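PA1221 (Pseudomonas aeruginosa, PDB 4DG8) is an AMP-binding enzyme of the ANL superfamily that also carries a phosphopantetheine attachment site and here binds adenosine monophosphate. Local coordinates at residues 93-98 with 221-226; 266-271 with 290-295; 305-310 with 331-336; 368-373 with 394-399. All blocks are in the same frame, centred on the assembly; numbering follows the deposited sequence.

Interaction 1 of 4, residues 93-98 with 221-226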
loop_
_atom_site.group_PDB
_atom_site.type_symbol
_atom_site.label_atom_id
_atom_site.label_comp_id
_atom_site.label_asym_id
_atom_site.label_seq_id
_atom_site.Cartn_x
_atom_site.Cartn_y
_atom_site.Cartn_z
ATOM N N CYS A 93 -13.626 5.743 -11.327
ATOM C CA CYS A 93 -13.958 4.319 -11.200
ATOM C C CYS A 93 -13.997 3.894 -9.747
ATOM O O CYS A 93 -14.903 3.179 -9.331
ATOM C CB CYS A 93 -12.922 3.434 -11.908
ATOM S SG CYS A 93 -13.125 3.312 -13.674
ATOM N N LEU A 94 -12.995 4.311 -8.978
ATOM C CA LEU A 94 -12.934 3.878 -7.582
ATOM C C LEU A 94 -14.171 4.360 -6.835
ATOM O O LEU A 94 -14.768 3.614 -6.038
ATOM C CB LEU A 94 -11.676 4.417 -6.884
ATOM C CG LEU A 94 -10.320 3.995 -7.465
ATOM C CD1 LEU A 94 -9.218 4.571 -6.598
ATOM C CD2 LEU A 94 -10.197 2.470 -7.539
ATOM N N LEU A 95 -14.560 5.614 -7.080
ATOM C CA LEU A 95 -15.729 6.119 -6.362
ATOM C C LEU A 95 -17.015 5.418 -6.832
ATOM O O LEU A 95 -17.904 5.157 -6.031
ATOM C CB LEU A 95 -15.860 7.652 -6.500
ATOM C CG LEU A 95 -17.030 8.334 -5.790
ATOM C CD1 LEU A 95 -16.988 8.057 -4.272
ATOM C CD2 LEU A 95 -17.036 9.851 -6.074
ATOM N N ALA A 96 -17.127 5.146 -8.132
ATOM C CA ALA A 96 -18.349 4.538 -8.664
ATOM C C ALA A 96 -18.502 3.101 -8.124
ATOM O O ALA A 96 -19.614 2.644 -7.789
ATOM C CB ALA A 96 -18.329 4.550 -10.181
ATOM N N ILE A 97 -17.368 2.413 -8.020
ATOM C CA ILE A 97 -17.339 1.083 -7.431
ATOM C C ILE A 97 -17.820 1.157 -5.991
ATOM O O ILE A 97 -18.738 0.432 -5.610
ATOM C CB ILE A 97 -15.946 0.425 -7.519
ATOM C CG1 ILE A 97 -15.703 -0.079 -8.943
ATOM C CG2 ILE A 97 -15.867 -0.785 -6.572
ATOM C CD1 ILE A 97 -14.221 -0.151 -9.342
ATOM N N LEU A 98 -17.246 2.064 -5.201
ATOM C CA LEU A 98 -17.700 2.177 -3.809
ATOM C C LEU A 98 -19.181 2.542 -3.655
ATOM O O LEU A 98 -19.881 1.984 -2.801
ATOM C CB LEU A 98 -16.829 3.166 -3.033
ATOM C CG LEU A 98 -15.347 2.789 -2.976
ATOM C CD1 LEU A 98 -14.670 3.749 -2.030
ATOM C CD2 LEU A 98 -15.165 1.341 -2.523
ATOM N N GLU A 221 -3.148 8.457 -0.166
ATOM C CA GLU A 221 -2.983 9.524 -1.162
ATOM C C GLU A 221 -4.313 10.013 -1.745
ATOM O O GLU A 221 -4.530 11.210 -1.933
ATOM C CB GLU A 221 -2.052 9.070 -2.279
ATOM C CG GLU A 221 -0.630 8.816 -1.787
ATOM C CD GLU A 221 0.240 8.161 -2.832
ATOM O OE1 GLU A 221 -0.199 8.037 -4.001
ATOM O OE2 GLU A 221 1.369 7.777 -2.474
ATOM N N ILE A 222 -5.194 9.070 -2.032
ATOM C CA ILE A 222 -6.464 9.376 -2.661
ATOM C C ILE A 222 -7.497 9.823 -1.645
ATOM O O ILE A 222 -7.987 10.961 -1.697
ATOM C CB ILE A 222 -6.964 8.181 -3.477
ATOM C CG1 ILE A 222 -5.963 7.908 -4.608
ATOM C CG2 ILE A 222 -8.387 8.442 -4.018
ATOM C CD1 ILE A 222 -6.083 6.504 -5.253
ATOM N N TRP A 223 -7.827 8.934 -0.707
ATOM C CA TRP A 223 -8.910 9.241 0.213
ATOM C C TRP A 223 -8.527 10.287 1.265
ATOM O O TRP A 223 -9.382 10.990 1.778
ATOM C CB TRP A 223 -9.468 7.955 0.830
ATOM C CG TRP A 223 -9.933 7.038 -0.259
ATOM C CD1 TRP A 223 -9.354 5.867 -0.655
ATOM C CD2 TRP A 223 -11.034 7.265 -1.148
ATOM N NE1 TRP A 223 -10.045 5.334 -1.726
ATOM C CE2 TRP A 223 -11.076 6.174 -2.053
ATOM C CE3 TRP A 223 -11.990 8.283 -1.270
ATOM C CZ2 TRP A 223 -12.061 6.057 -3.053
ATOM C CZ3 TRP A 223 -12.968 8.172 -2.272
ATOM C CH2 TRP A 223 -12.996 7.061 -3.139
ATOM N N GLY A 224 -7.241 10.404 1.576
ATOM C CA GLY A 224 -6.821 11.479 2.459
ATOM C C GLY A 224 -7.213 12.854 1.911
ATOM O O GLY A 224 -7.617 13.741 2.663
ATOM N N ALA A 225 -7.058 13.044 0.605
ATOM C CA ALA A 225 -7.582 14.238 -0.061
ATOM C C ALA A 225 -9.096 14.277 -0.122
ATOM O O ALA A 225 -9.732 15.200 0.415
ATOM C CB ALA A 225 -7.037 14.334 -1.485
ATOM N N LEU A 226 -9.683 13.267 -0.769
ATOM C CA LEU A 226 -11.097 13.383 -1.134
ATOM C C LEU A 226 -12.031 13.360 0.077
ATOM O O LEU A 226 -13.132 13.900 0.033
ATOM C CB LEU A 226 -11.506 12.291 -2.134
ATOM C CG LEU A 226 -10.856 12.347 -3.522
ATOM C CD1 LEU A 226 -11.279 11.135 -4.325
ATOM C CD2 LEU A 226 -11.264 13.633 -4.244
#
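The aromatic contacts centre on W223, whose indole runs its six-membered end toward L94, L95 and L98. The end of L98 meets the end of the indole, with CD1 of L98 3.6 Å from CZ2 of W223 in an oblique approach. From L95, CD1 lies at the ring's edge, near its plane, 4.3 Å from CH2 of W223. L94 adds its CB, 4.2 Å from CZ2 of W223. With W223 CG anti to the carbonyl carbon (chi1 -57°), the indole extends toward helix 88-99 although the CB itself does not point at that helix. I222 CG2, from the same helix as W223, lies over the ring centre, 4.0 Å above the W223 plane. The aliphatic contact is a single one between roughly perpendicular side chains, where CD1 of L94 meets CD1 of I222 at 3.9 Å. No hydrogen bond joins the two segments; the buried indole NE1 of W223 is satisfied by the hydroxyl of Y104, on strand 103-106. Helix 29-39 lies against the same group, with V29 touching both L98 and W223. The axes of 93-98 and 221-226 stay 12.7 Å apart and cross at -76°, a wide separation spanned by leucine and tryptophan side chains. Helix 88-99 is the helix of a beta-alpha-beta crossover between the adjacent parallel strands 79-83 and 103-106, and helix 217-226 packs on it.

Interaction 2 of 4, residues 266-271 with 290-295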
loop_
_atom_site.group_PDB
_atom_site.type_symbol
_atom_site.label_atom_id
_atom_site.label_comp_id
_atom_site.label_asym_id
_atom_site.label_seq_id
_atom_site.Cartn_x
_atom_site.Cartn_y
_atom_site.Cartn_z
ATOM N N THR A 266 16.526 8.492 -1.876
ATOM C CA THR A 266 17.054 8.867 -3.182
ATOM C C THR A 266 16.838 10.342 -3.510
ATOM O O THR A 266 17.767 11.035 -3.941
ATOM C CB THR A 266 16.417 8.013 -4.288
ATOM O OG1 THR A 266 16.568 6.642 -3.935
ATOM C CG2 THR A 266 17.105 8.254 -5.623
ATOM N N LEU A 267 15.614 10.811 -3.318
ATOM C CA LEU A 267 15.291 12.202 -3.615
ATOM C C LEU A 267 16.152 13.091 -2.741
ATOM O O LEU A 267 16.673 14.106 -3.194
ATOM C CB LEU A 267 13.804 12.483 -3.380
ATOM C CG LEU A 267 12.812 11.746 -4.283
ATOM C CD1 LEU A 267 11.383 12.090 -3.875
ATOM C CD2 LEU A 267 13.041 12.074 -5.739
ATOM N N VAL A 268 16.343 12.680 -1.490
ATOM C CA VAL A 268 17.130 13.477 -0.566
ATOM C C VAL A 268 18.612 13.513 -0.917
ATOM O O VAL A 268 19.230 14.565 -0.800
ATOM C CB VAL A 268 16.902 13.042 0.895
ATOM C CG1 VAL A 268 17.953 13.659 1.813
ATOM C CG2 VAL A 268 15.511 13.457 1.331
ATOM N N ASP A 269 19.161 12.369 -1.351
ATOM C CA ASP A 269 20.548 12.239 -1.847
ATOM C C ASP A 269 20.797 13.134 -3.054
ATOM O O ASP A 269 21.818 13.821 -3.146
ATOM C CB ASP A 269 20.821 10.808 -2.364
ATOM C CG ASP A 269 21.086 9.786 -1.256
ATOM O OD1 ASP A 269 21.413 10.178 -0.119
ATOM O OD2 ASP A 269 20.986 8.569 -1.551
ATOM N N LEU A 270 19.882 13.048 -4.016
ATOM C CA LEU A 270 20.011 13.748 -5.285
ATOM C C LEU A 270 19.770 15.256 -5.207
ATOM O O LEU A 270 20.552 16.040 -5.711
ATOM C CB LEU A 270 18.989 13.183 -6.275
ATOM C CG LEU A 270 19.233 11.793 -6.859
ATOM C CD1 LEU A 270 18.075 11.396 -7.780
ATOM C CD2 LEU A 270 20.532 11.773 -7.610
ATOM N N ASP A 271 18.607 15.635 -4.694
ATOM C CA ASP A 271 18.185 17.027 -4.693
ATOM C C ASP A 271 17.235 17.310 -3.522
ATOM O O ASP A 271 16.018 17.360 -3.705
ATOM C CB ASP A 271 17.530 17.360 -6.030
ATOM C CG ASP A 271 16.919 18.749 -6.055
ATOM O OD1 ASP A 271 17.341 19.620 -5.270
ATOM O OD2 ASP A 271 16.004 18.960 -6.868
ATOM N N VAL A 290 18.043 7.387 9.419
ATOM C CA VAL A 290 18.236 8.596 10.191
ATOM C C VAL A 290 19.129 9.614 9.457
ATOM O O VAL A 290 18.831 10.802 9.459
ATOM C CB VAL A 290 18.744 8.283 11.623
ATOM C CG1 VAL A 290 19.031 9.575 12.397
ATOM C CG2 VAL A 290 17.707 7.412 12.374
ATOM N N PRO A 291 20.215 9.161 8.820
ATOM C CA PRO A 291 21.024 10.184 8.134
ATOM C C PRO A 291 20.265 10.947 7.034
ATOM O O PRO A 291 20.510 12.143 6.850
ATOM C CB PRO A 291 22.176 9.372 7.537
ATOM C CG PRO A 291 22.326 8.206 8.495
ATOM C CD PRO A 291 20.903 7.854 8.889
ATOM N N HIS A 292 19.368 10.274 6.316
ATOM C CA HIS A 292 18.582 10.938 5.272
ATOM C C HIS A 292 17.476 11.837 5.878
ATOM O O HIS A 292 17.212 12.925 5.374
ATOM C CB HIS A 292 17.983 9.905 4.297
ATOM C CG HIS A 292 19.001 9.239 3.422
ATOM N ND1 HIS A 292 19.719 8.125 3.816
ATOM C CD2 HIS A 292 19.431 9.538 2.174
ATOM C CE1 HIS A 292 20.544 7.772 2.847
ATOM N NE2 HIS A 292 20.392 8.615 1.842
ATOM N N VAL A 293 16.844 11.383 6.964
ATOM C CA VAL A 293 15.844 12.197 7.656
ATOM C C VAL A 293 16.497 13.462 8.196
ATOM O O VAL A 293 15.916 14.547 8.112
ATOM C CB VAL A 293 15.138 11.428 8.809
ATOM C CG1 VAL A 293 14.274 12.377 9.655
ATOM C CG2 VAL A 293 14.304 10.289 8.255
ATOM N N ARG A 294 17.703 13.313 8.741
ATOM C CA ARG A 294 18.521 14.425 9.208
ATOM C C ARG A 294 18.786 15.388 8.051
ATOM O O ARG A 294 18.587 16.602 8.179
ATOM C CB ARG A 294 19.874 13.929 9.774
ATOM C CG ARG A 294 19.886 13.605 11.279
ATOM C CD ARG A 294 21.276 13.129 11.766
ATOM N NE ARG A 294 22.229 14.231 11.948
ATOM C CZ ARG A 294 22.375 14.902 13.089
ATOM N NH1 ARG A 294 21.629 14.575 14.137
ATOM N NH2 ARG A 294 23.252 15.897 13.190
ATOM N N ARG A 295 19.250 14.862 6.919
ATOM C CA ARG A 295 19.560 15.763 5.808
ATOM C C ARG A 295 18.300 16.553 5.355
ATOM O O ARG A 295 18.339 17.787 5.129
ATOM C CB ARG A 295 20.197 14.987 4.653
ATOM C CG ARG A 295 20.835 15.887 3.621
ATOM C CD ARG A 295 21.524 15.121 2.482
ATOM N NE ARG A 295 22.042 16.079 1.508
ATOM C CZ ARG A 295 22.269 15.801 0.233
ATOM N NH1 ARG A 295 22.062 14.577 -0.226
ATOM N NH2 ARG A 295 22.716 16.742 -0.580
#
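CG of R295 is anti to the backbone N (chi1 -166°), the start of an extended chain that carries the guanidinium to the C-terminal turn of helix 261-270. H292, with CG anti to the carbonyl carbon, turns its imidazole toward D269 on that turn. The two helices belong to an alpha/beta unit in which parallel strands 256-260, 280-284 and 304-309 are linked through helices 261-270 and 290-299; the axes of the segments 266-270 and 290-295 approach to 9.6 Å. The apolar part is V268, whose CG1 lies 3.9 Å from CB of R295 and 3.7 Å from the carbonyl O of H292. The side chains of V268 and R295 run antiparallel alongside one another, which lays the arginine's methylenes along the valine. H292 NE2 gives a weak hydrogen bond to OD1 of D269 at 2.7 Å; its N-H angle is only 125°, and the carboxylate and ring planes are well out of parallel. The other ring nitrogen, ND1, is hydrogen-bonded to S289 OG, the stronger polar partner of the imidazole. Charge attraction between D269 and R295 is probably modest, as OD1 of D269 and NH1 of R295 are 4.4 Å apart. The guanidinium instead takes a backbone oxygen: NH1 of R295 donates to O of D269 at 3.0 Å, with the acceptor in the guanidinium plane but the donor 37° above the carbonyl plane.

Interaction 3 of 4, residues 305-310 with 331-336; sequences LVNGYG and DDIPIG. With AMP (adenosine monophosphate), chain B.
The adenine pocket of the AMP site is built here, where the end of strand 304-309 meets the loop that leads into strand 337-338. N307 bridges protein and ligand with the two ends of one amide. Its OD1 accepts a hydrogen bond from N6 of AMP at 2.8 Å, while ND2 donates to the carbonyl O of P334 at 3.0 Å, an oxygen lying 30° out of the plane of the N307 amide. CG of N307 is anti to the backbone N (chi1 -176°), which sends the amide between the loop and the base. The exocyclic amine has a second acceptor in the carbonyl O of G308, 2.9 Å from AMP N6 along a straighter bond of 163°. The phenol edge of Y309 stands over the adenine face, the two planes steeply inclined, with CD1 of Y309 3.8 Å from C5 of AMP. One phenol face receives CD1 of I335 in a CH-pi contact, 4.1 Å from the ring centroid, and I335 CG2 lies 3.7 Å from ND2 of N307. Beyond the ring, the hydroxyl of Y309 is hydrogen-bonded to D402, a residue that also binds AMP. P334 probably acts as second shell, its carbonyl helping to orient the amide so that OD1 faces the base. Two acceptors converging on N6 suit a donating amino group, consistent with recognition of adenine at this position.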
loop_
_atom_site.group_PDB
_atom_site.type_symbol
_atom_site.label_atom_id
_atom_site.label_comp_id
_atom_site.label_asym_id
_atom_site.label_seq_id
_atom_site.Cartn_x
_atom_site.Cartn_y
_atom_site.Cartn_z
ATOM N N LEU A 305 7.313 16.082 8.968
ATOM C CA LEU A 305 7.634 14.750 8.506
ATOM C C LEU A 305 7.036 13.690 9.443
ATOM O O LEU A 305 7.164 13.777 10.662
ATOM C CB LEU A 305 9.146 14.605 8.442
ATOM C CG LEU A 305 9.702 13.336 7.790
ATOM C CD1 LEU A 305 9.190 13.195 6.390
ATOM C CD2 LEU A 305 11.235 13.391 7.802
ATOM N N VAL A 306 6.376 12.692 8.864
ATOM C CA VAL A 306 5.745 11.631 9.646
ATOM C C VAL A 306 6.295 10.252 9.269
ATOM O O VAL A 306 6.315 9.889 8.086
ATOM C CB VAL A 306 4.234 11.623 9.412
ATOM C CG1 VAL A 306 3.548 10.574 10.296
ATOM C CG2 VAL A 306 3.665 13.017 9.653
ATOM N N ASN A 307 6.708 9.475 10.268
ATOM C CA ASN A 307 7.096 8.094 10.022
ATOM C C ASN A 307 5.815 7.273 10.200
ATOM O O ASN A 307 5.293 7.182 11.301
ATOM C CB ASN A 307 8.175 7.654 11.033
ATOM C CG ASN A 307 8.700 6.236 10.782
ATOM O OD1 ASN A 307 8.340 5.587 9.798
ATOM N ND2 ASN A 307 9.587 5.759 11.672
ATOM N N GLY A 308 5.255 6.775 9.096
ATOM C CA GLY A 308 4.121 5.867 9.183
ATOM C C GLY A 308 4.524 4.403 9.138
ATOM O O GLY A 308 5.277 3.989 8.248
ATOM N N TYR A 309 3.906 3.595 9.994
ATOM C CA TYR A 309 4.198 2.166 10.057
ATOM C C TYR A 309 2.876 1.416 10.063
ATOM O O TYR A 309 1.938 1.829 10.743
ATOM C CB TYR A 309 4.958 1.799 11.340
ATOM C CG TYR A 309 4.629 0.380 11.770
ATOM C CD1 TYR A 309 5.299 -0.699 11.215
ATOM C CD2 TYR A 309 3.605 0.117 12.689
ATOM C CE1 TYR A 309 4.997 -1.993 11.575
ATOM C CE2 TYR A 309 3.288 -1.181 13.053
ATOM C CZ TYR A 309 3.994 -2.238 12.482
ATOM O OH TYR A 309 3.706 -3.551 12.803
ATOM N N GLY A 310 2.785 0.338 9.296
ATOM C CA GLY A 310 1.683 -0.588 9.485
ATOM C C GLY A 310 1.611 -1.632 8.394
ATOM O O GLY A 310 2.121 -1.411 7.288
ATOM N N ASP A 331 19.203 6.465 17.024
ATOM C CA ASP A 331 19.696 5.442 16.096
ATOM C C ASP A 331 18.586 5.069 15.123
ATOM O O ASP A 331 18.840 4.491 14.075
ATOM C CB ASP A 331 20.123 4.165 16.839
ATOM C CG ASP A 331 21.518 4.252 17.459
ATOM O OD1 ASP A 331 22.146 5.332 17.456
ATOM O OD2 ASP A 331 21.975 3.208 17.978
ATOM N N ASP A 332 17.346 5.375 15.496
ATOM C CA ASP A 332 16.185 5.078 14.660
ATOM C C ASP A 332 15.105 6.112 14.928
ATOM O O ASP A 332 15.013 6.611 16.036
ATOM C CB ASP A 332 15.619 3.694 15.002
ATOM C CG ASP A 332 15.102 3.612 16.445
ATOM O OD1 ASP A 332 15.938 3.496 17.366
ATOM O OD2 ASP A 332 13.866 3.662 16.661
ATOM N N ILE A 333 14.281 6.412 13.925
ATOM C CA ILE A 333 13.115 7.279 14.120
ATOM C C ILE A 333 11.983 6.447 14.708
ATOM O O ILE A 333 11.619 5.422 14.125
ATOM C CB ILE A 333 12.602 7.855 12.785
ATOM C CG1 ILE A 333 13.732 8.556 12.017
ATOM C CG2 ILE A 333 11.406 8.788 13.019
ATOM C CD1 ILE A 333 14.382 9.707 12.780
ATOM N N PRO A 334 11.420 6.876 15.860
ATOM C CA PRO A 334 10.281 6.152 16.444
ATOM C C PRO A 334 9.186 5.948 15.403
ATOM O O PRO A 334 9.088 6.751 14.454
ATOM C CB PRO A 334 9.775 7.109 17.539
ATOM C CG PRO A 334 10.983 7.908 17.942
ATOM C CD PRO A 334 11.804 8.057 16.658
ATOM N N ILE A 335 8.426 4.858 15.532
ATOM C CA ILE A 335 7.214 4.685 14.732
ATOM C C ILE A 335 6.016 5.203 15.525
ATOM O O ILE A 335 4.879 5.181 15.056
ATOM C CB ILE A 335 6.986 3.229 14.251
ATOM C CG1 ILE A 335 6.877 2.254 15.432
ATOM C CG2 ILE A 335 8.098 2.819 13.273
ATOM C CD1 ILE A 335 6.649 0.773 15.014
ATOM N N GLY A 336 6.300 5.712 16.719
ATOM C CA GLY A 336 5.321 6.463 17.492
ATOM C C GLY A 336 4.207 5.697 18.182
ATOM O O GLY A 336 4.455 4.734 18.920
HETATM P P AMP B . 2.790 -3.485 3.626
HETATM O O1P AMP B . 3.090 -3.870 2.193
HETATM O O2P AMP B . 2.357 -2.055 3.919
HETATM O O3P AMP B . 1.749 -4.469 4.128
HETATM O "O5'" AMP B . 4.031 -3.856 4.547
HETATM C "C5'" AMP B . 3.914 -3.830 5.956
HETATM C "C4'" AMP B . 5.219 -4.155 6.627
HETATM O "O4'" AMP B . 6.250 -3.233 6.185
HETATM C "C3'" AMP B . 5.229 -4.029 8.140
HETATM O "O3'" AMP B . 4.664 -5.162 8.790
HETATM C "C2'" AMP B . 6.704 -3.812 8.445
HETATM O "O2'" AMP B . 7.409 -5.048 8.393
HETATM C "C1'" AMP B . 7.139 -2.955 7.253
HETATM N N9 AMP B . 7.071 -1.507 7.556
HETATM C C8 AMP B . 6.078 -0.680 7.147
HETATM N N7 AMP B . 6.279 0.591 7.572
HETATM C C5 AMP B . 7.415 0.608 8.285
HETATM C C6 AMP B . 8.201 1.637 9.020
HETATM N N6 AMP B . 7.792 2.917 9.079
HETATM N N1 AMP B . 9.348 1.249 9.629
HETATM C C2 AMP B . 9.759 -0.035 9.565
HETATM N N3 AMP B . 9.097 -1.015 8.916
HETATM C C4 AMP B . 7.939 -0.773 8.263
#

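Interaction 4 of 4, residues 368-373 with 394-399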
loop_
_atom_site.group_PDB
_atom_site.type_symbol
_atom_site.label_atom_id
_atom_site.label_comp_id
_atom_site.label_asym_id
_atom_site.label_seq_id
_atom_site.Cartn_x
_atom_site.Cartn_y
_atom_site.Cartn_z
ATOM N N ALA A 368 -10.499 -0.346 14.255
ATOM C CA ALA A 368 -11.352 -0.142 13.091
ATOM C C ALA A 368 -10.589 -0.287 11.769
ATOM O O ALA A 368 -11.194 -0.294 10.694
ATOM C CB ALA A 368 -12.029 1.219 13.204
ATOM N N GLY A 369 -9.258 -0.383 11.859
ATOM C CA GLY A 369 -8.416 -0.615 10.693
ATOM C C GLY A 369 -8.268 -2.074 10.274
ATOM O O GLY A 369 -7.791 -2.342 9.171
ATOM N N LEU A 370 -8.677 -3.019 11.134
ATOM C CA LEU A 370 -8.483 -4.443 10.841
ATOM C C LEU A 370 -9.249 -4.871 9.590
ATOM O O LEU A 370 -10.432 -4.562 9.420
ATOM C CB LEU A 370 -8.864 -5.349 12.032
ATOM C CG LEU A 370 -8.138 -5.151 13.372
ATOM C CD1 LEU A 370 -8.614 -6.157 14.406
ATOM C CD2 LEU A 370 -6.609 -5.202 13.216
ATOM N N ALA A 371 -8.567 -5.576 8.703
ATOM C CA ALA A 371 -9.218 -6.053 7.495
ATOM C C ALA A 371 -10.252 -7.101 7.894
ATOM O O ALA A 371 -10.191 -7.664 8.993
ATOM C CB ALA A 371 -8.194 -6.635 6.513
ATOM N N GLN A 372 -11.233 -7.321 7.027
ATOM C CA GLN A 372 -12.187 -8.398 7.246
ATOM C C GLN A 372 -11.426 -9.720 7.331
ATOM O O GLN A 372 -11.783 -10.610 8.118
ATOM C CB GLN A 372 -13.214 -8.429 6.114
ATOM C CG GLN A 372 -14.204 -9.583 6.200
ATOM C CD GLN A 372 -14.960 -9.799 4.904
ATOM O OE1 GLN A 372 -14.412 -10.318 3.925
ATOM N NE2 GLN A 372 -16.232 -9.399 4.888
ATOM N N GLY A 373 -10.367 -9.846 6.528
ATOM C CA GLY A 373 -9.536 -11.038 6.565
ATOM C C GLY A 373 -8.922 -11.341 5.213
ATOM O O GLY A 373 -8.896 -10.475 4.337
ATOM N N LEU A 394 -12.033 -8.773 25.599
ATOM C CA LEU A 394 -11.543 -9.507 24.437
ATOM C C LEU A 394 -11.922 -8.765 23.160
ATOM O O LEU A 394 -13.091 -8.456 22.923
ATOM C CB LEU A 394 -12.118 -10.929 24.397
ATOM C CG LEU A 394 -11.376 -12.016 25.177
ATOM C CD1 LEU A 394 -12.027 -13.364 24.931
ATOM C CD2 LEU A 394 -9.904 -12.059 24.785
ATOM N N LEU A 395 -10.926 -8.489 22.335
ATOM C CA LEU A 395 -11.149 -7.769 21.095
ATOM C C LEU A 395 -10.470 -8.498 19.962
ATOM O O LEU A 395 -9.438 -9.137 20.159
ATOM C CB LEU A 395 -10.568 -6.356 21.183
ATOM C CG LEU A 395 -11.295 -5.321 22.041
ATOM C CD1 LEU A 395 -10.679 -3.956 21.799
ATOM C CD2 LEU A 395 -12.787 -5.301 21.729
ATOM N N ARG A 396 -11.035 -8.385 18.770
ATOM C CA ARG A 396 -10.354 -8.880 17.583
ATOM C C ARG A 396 -9.022 -8.153 17.396
ATOM O O ARG A 396 -8.916 -6.942 17.622
ATOM C CB ARG A 396 -11.238 -8.726 16.354
ATOM C CG ARG A 396 -10.714 -9.411 15.106
ATOM C CD ARG A 396 -11.848 -9.553 14.104
ATOM N NE ARG A 396 -11.476 -10.392 12.969
ATOM C CZ ARG A 396 -11.183 -9.941 11.751
ATOM N NH1 ARG A 396 -11.214 -8.636 11.479
ATOM N NH2 ARG A 396 -10.866 -10.806 10.797
ATOM N N ALA A 397 -8.011 -8.909 16.983
ATOM C CA ALA A 397 -6.640 -8.419 16.901
ATOM C C ALA A 397 -5.845 -9.096 15.778
ATOM O O ALA A 397 -6.070 -10.261 15.442
ATOM C CB ALA A 397 -5.933 -8.629 18.245
ATOM N N TYR A 398 -4.916 -8.347 15.204
ATOM C CA TYR A 398 -3.996 -8.855 14.201
ATOM C C TYR A 398 -2.569 -8.820 14.743
ATOM O O TYR A 398 -2.049 -7.749 15.094
ATOM C CB TYR A 398 -4.090 -8.034 12.904
ATOM C CG TYR A 398 -3.097 -8.481 11.854
ATOM C CD1 TYR A 398 -3.290 -9.662 11.141
ATOM C CD2 TYR A 398 -1.945 -7.742 11.597
ATOM C CE1 TYR A 398 -2.358 -10.097 10.188
ATOM C CE2 TYR A 398 -1.021 -8.160 10.643
ATOM C CZ TYR A 398 -1.237 -9.341 9.936
ATOM O OH TYR A 398 -0.323 -9.764 8.981
ATOM N N ARG A 399 -1.952 -9.997 14.828
ATOM C CA ARG A 399 -0.532 -10.122 15.158
ATOM C C ARG A 399 0.310 -9.860 13.910
ATOM O O ARG A 399 0.221 -10.595 12.927
ATOM C CB ARG A 399 -0.244 -11.530 15.682
ATOM C CG ARG A 399 -1.032 -11.892 16.925
ATOM C CD ARG A 399 -0.870 -13.360 17.281
ATOM N NE ARG A 399 0.503 -13.700 17.638
ATOM C CZ ARG A 399 0.853 -14.828 18.257
ATOM N NH1 ARG A 399 -0.077 -15.720 18.587
ATOM N NH2 ARG A 399 2.130 -15.066 18.548
#
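Polar contacts run from R396 to two successive carbonyls of the segment 368-373, which links strand 361-367 to strand 373-374 and so joins an antiparallel sheet containing strand 393-406 to the seven-stranded mixed sheet. CG of R396 is anti to the backbone N (chi1 -171°), and the chain stays extended to NE, carrying the guanidinium across to the loop. NH1 of R396 donates to O of A371 at 2.9 Å; this bond is nearly straight at 167°, with the oxygen in the guanidinium plane. NH2 of R396 reaches O of Q372 at 2.8 Å, but the 129° angle makes that bond weak. One guanidinium thus spans two neighbouring peptide groups and would help fix the course of the loop. The apolar contacts belong to L370, which lies buried beside the strand. Its CD2 meets CB of Y398 at 3.8 Å, before the phenol turns off toward the ring of F385. L370 also touches N314, while Y398 packs on P311 and E313, so residues following strand 304-309 close in on the same region. The other branch of L370 presses on the strand backbone and on the root of the arginine: CD1 of L370 is 3.9 Å from CG of R396 and 3.3 Å from the carbonyl O of R396.

Interactions 2 and 3 form one continuous region, their centres 15 Å apart: CG1 of V293 touches CD2 of L305 at 3.7 Å, and CG2 of V290 lies 3.6 Å from O of D331. Helix 290-299 thus backs both the strand and the loop that shape the adenine pocket. Interaction 3 holds AMP directly, whereas the H292 side chain of interaction 2 is about 13 Å from it. Interaction 4 comes within about 7 Å of interaction 3 between nearest atoms without touching, and its Y398 side chain is also about 7 Å from AMP. Interaction 1 is separate, about 11 Å or more from every other contact by nearest atoms.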